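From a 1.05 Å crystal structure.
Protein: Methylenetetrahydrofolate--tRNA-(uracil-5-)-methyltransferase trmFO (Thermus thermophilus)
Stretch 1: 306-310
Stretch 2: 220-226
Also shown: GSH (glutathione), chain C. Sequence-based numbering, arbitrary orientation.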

# COMPACT_ATOMS: atom_id res chain seq x y z
N VAL A 306 -9.05 -4.21 5.19
CA VAL A 306 -9.08 -5.40 4.34
C VAL A 306 -8.53 -6.59 5.11
O VAL A 306 -7.77 -6.43 6.06
CB VAL A 306 -8.25 -5.23 3.05
CG1 VAL A 306 -8.82 -4.12 2.19
CG2 VAL A 306 -6.78 -5.00 3.38
N MSE A 307 -8.93 -7.78 4.67
CA MSE A 307 -8.51 -9.05 5.27
C MSE A 307 -8.18 -10.01 4.16
O MSE A 307 -9.09 -10.64 3.61
CB MSE A 307 -9.67 -9.70 6.03
CG MSE A 307 -10.13 -9.01 7.30
SE MSE A 307 -9.30 -9.71 8.92
CE MSE A 307 -9.33 -11.62 8.57
N HIS A 308 -6.92 -10.16 3.80
CA HIS A 308 -6.61 -11.19 2.83
C HIS A 308 -5.21 -11.75 2.93
O HIS A 308 -4.33 -11.21 3.62
CB HIS A 308 -6.92 -10.75 1.40
CG HIS A 308 -6.44 -9.38 1.05
ND1 HIS A 308 -5.11 -9.03 1.00
CD2 HIS A 308 -7.13 -8.26 0.71
CE1 HIS A 308 -5.00 -7.77 0.65
NE2 HIS A 308 -6.21 -7.27 0.48
N ARG A 309 -5.03 -12.87 2.25
CA ARG A 309 -3.73 -13.48 2.06
C ARG A 309 -2.84 -12.49 1.31
O ARG A 309 -3.19 -12.02 0.22
CB ARG A 309 -3.91 -14.77 1.27
CG ARG A 309 -2.63 -15.38 0.77
CD ARG A 309 -1.94 -16.18 1.86
NE ARG A 309 -0.77 -16.83 1.30
CZ ARG A 309 0.44 -16.27 1.25
NH1 ARG A 309 0.62 -15.05 1.75
NH2 ARG A 309 1.46 -16.92 0.72
N ASN A 310 -1.69 -12.18 1.89
CA ASN A 310 -0.84 -11.11 1.39
C ASN A 310 0.50 -11.17 2.09
O ASN A 310 0.62 -10.76 3.24
CB ASN A 310 -1.52 -9.75 1.66
CG ASN A 310 -0.82 -8.57 1.00
OD1 ASN A 310 -1.10 -8.23 -0.16
ND2 ASN A 310 0.05 -7.89 1.74
N1 GSH C . -0.64 -8.36 9.36
CA1 GSH C . 0.45 -8.26 10.32
C1 GSH C . 0.82 -9.60 10.94
O11 GSH C . 0.21 -10.75 10.46
O12 GSH C . 1.80 -9.68 11.61
CB1 GSH C . 0.25 -7.16 11.36
CG1 GSH C . -0.60 -7.49 12.59
CD1 GSH C . -2.10 -7.68 12.40
OE1 GSH C . -2.60 -7.79 11.33
N2 GSH C . -2.90 -7.70 13.59
CA2 GSH C . -4.33 -7.76 13.50
C2 GSH C . -4.99 -6.43 13.83
O2 GSH C . -5.20 -6.13 14.96
CB2 GSH C . -4.78 -8.88 14.42
SG2 GSH C . -6.52 -9.35 14.33
N3 GSH C . -5.75 -5.79 12.77
CA3 GSH C . -6.54 -4.62 13.07
C3 GSH C . -5.73 -3.35 13.26
O31 GSH C . -6.06 -2.50 14.03
O32 GSH C . -4.47 -3.35 12.70
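Stretch 2 220-226: FEACVPV

What backbone shape does stretch 2 bring to stretch 1? It carries no regular helix or strand of its own until Val226, where a helix begins with Pro225 as its N-cap. The first four residues, Phe220 to Cys223, fold into a type I beta turn, closed by a backbone hydrogen bond from Cys223 N to Phe220 O at 2.7 Å. This turn carries Glu221 and Ala222 out of reach of stretch 1, while Phe220 and Cys223, at its two ends, both direct their CA-to-CB bonds toward it. After the turn the chain is extended through Val224, whose CA-to-CB bond points away, and into Pro225. Stretch 1 is itself extended, running as loop into a strand that starts at Arg309.

In which direction do the two backbones run, and how close do they come? Their register is antiparallel in sense: Met307 lies nearest Pro225, with 7.6 Å between their CA atoms, and Arg309 lies nearest Phe220, with 8.4 Å between theirs. As stretch 1 advances, its neighbour in stretch 2 thus moves back in sequence. No hydrogen bond crosses between the stretches, so this is not sheet pairing; side chains fill the gap between the backbones. With neither a helix axis nor a paired strand on the stretch 2 side, no crossing angle describes the arrangement.

Which apolar contacts hold the stretches together? Nearly all of them converge on Met307, a selenomethionine whose CA-to-CB bond points toward stretch 2 and which has more of its surface covered here than any other residue. Its terminal methyl is the focus: Met307 CE lies 3.6 Å from Phe220 CD1 and 3.8 Å from Pro225 CG. Met307 CE also lies 3.9 Å from the backbone oxygen Cys223 O. One methyl group therefore touches Phe220 and Cys223, the two ends of the turn, and Pro225 beyond it. Met307 SE also lies 4.2 Å from Cys223 SG, a contact between apolar side chains. That cysteine sulfur has a much closer neighbour in the bound glutathione, with Cys223 SG only 2.5 Å from GSH SG2.

How is the aromatic ring of Phe220 used? Met307 covers one face: its CE is 3.8 Å from the ring centroid and 17° off the ring normal, so the methyl sits almost directly above the ring in a CH-pi contact. The selenium is more distant, with Met307 SE 5.4 Å from the ring centroid of Phe220, in an oblique sulfur-aromatic type of approach. At the ring's edge, His308 CA lies near the ring plane, 3.8 Å from Phe220 CZ, while the CA-to-CB bond of His308 points away from stretch 2. Arg309 N approaches obliquely, 4.1 Å from Phe220 CZ; the CA-to-CB bond of Arg309 points sideways, and the end of its side chain leads away. Phe220 thus meets the stretch 1 backbone with the CZ tip of its ring, while Met307 CE lies over one face.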

# COMPACT_ATOMS: atom_id res chain seq x y z
N PHE A 220 -6.11 -17.17 8.93
CA PHE A 220 -6.05 -15.95 9.73
C PHE A 220 -6.19 -16.32 11.19
O PHE A 220 -6.14 -15.46 12.07
CB PHE A 220 -7.24 -15.05 9.42
CG PHE A 220 -7.35 -14.65 7.98
CD1 PHE A 220 -6.54 -13.66 7.46
CD2 PHE A 220 -8.31 -15.23 7.16
CE1 PHE A 220 -6.65 -13.27 6.15
CE2 PHE A 220 -8.43 -14.85 5.84
CZ PHE A 220 -7.60 -13.87 5.33
N GLU A 221 -6.33 -17.61 11.43
CA GLU A 221 -7.35 -18.11 12.34
C GLU A 221 -7.66 -17.51 13.73
O GLU A 221 -8.81 -17.59 14.17
CB GLU A 221 -7.42 -19.65 12.31
CG GLU A 221 -8.38 -20.18 11.22
CD GLU A 221 -7.86 -20.00 9.79
OE1 GLU A 221 -6.67 -20.29 9.54
OE2 GLU A 221 -8.66 -19.61 8.90
N ALA A 222 -6.70 -16.89 14.43
CA ALA A 222 -7.08 -16.18 15.67
C ALA A 222 -7.39 -14.70 15.44
O ALA A 222 -7.84 -13.99 16.35
CB ALA A 222 -6.02 -16.36 16.75
N CYS A 223 -7.15 -14.23 14.22
CA CYS A 223 -7.49 -12.88 13.82
C CYS A 223 -8.87 -12.88 13.18
O CYS A 223 -9.04 -13.34 12.05
CB CYS A 223 -6.45 -12.35 12.84
SG CYS A 223 -6.80 -10.70 12.20
N VAL A 224 -9.86 -12.38 13.91
CA VAL A 224 -11.25 -12.46 13.47
C VAL A 224 -11.77 -11.08 13.07
O VAL A 224 -11.62 -10.13 13.83
CB VAL A 224 -12.15 -13.03 14.59
CG1 VAL A 224 -13.58 -13.21 14.10
CG2 VAL A 224 -11.60 -14.35 15.10
N PRO A 225 -12.36 -10.97 11.88
CA PRO A 225 -12.90 -9.68 11.43
C PRO A 225 -13.93 -9.15 12.43
O PRO A 225 -14.67 -9.94 13.00
CB PRO A 225 -13.58 -10.02 10.10
CG PRO A 225 -12.95 -11.30 9.66
CD PRO A 225 -12.61 -12.04 10.90
N VAL A 226 -13.98 -7.83 12.63
CA VAL A 226 -14.90 -7.28 13.63
C VAL A 226 -16.35 -7.61 13.35
O VAL A 226 -17.14 -7.79 14.27
CB VAL A 226 -14.77 -5.75 13.81
CG1 VAL A 226 -13.50 -5.41 14.53
CG2 VAL A 226 -14.84 -5.03 12.47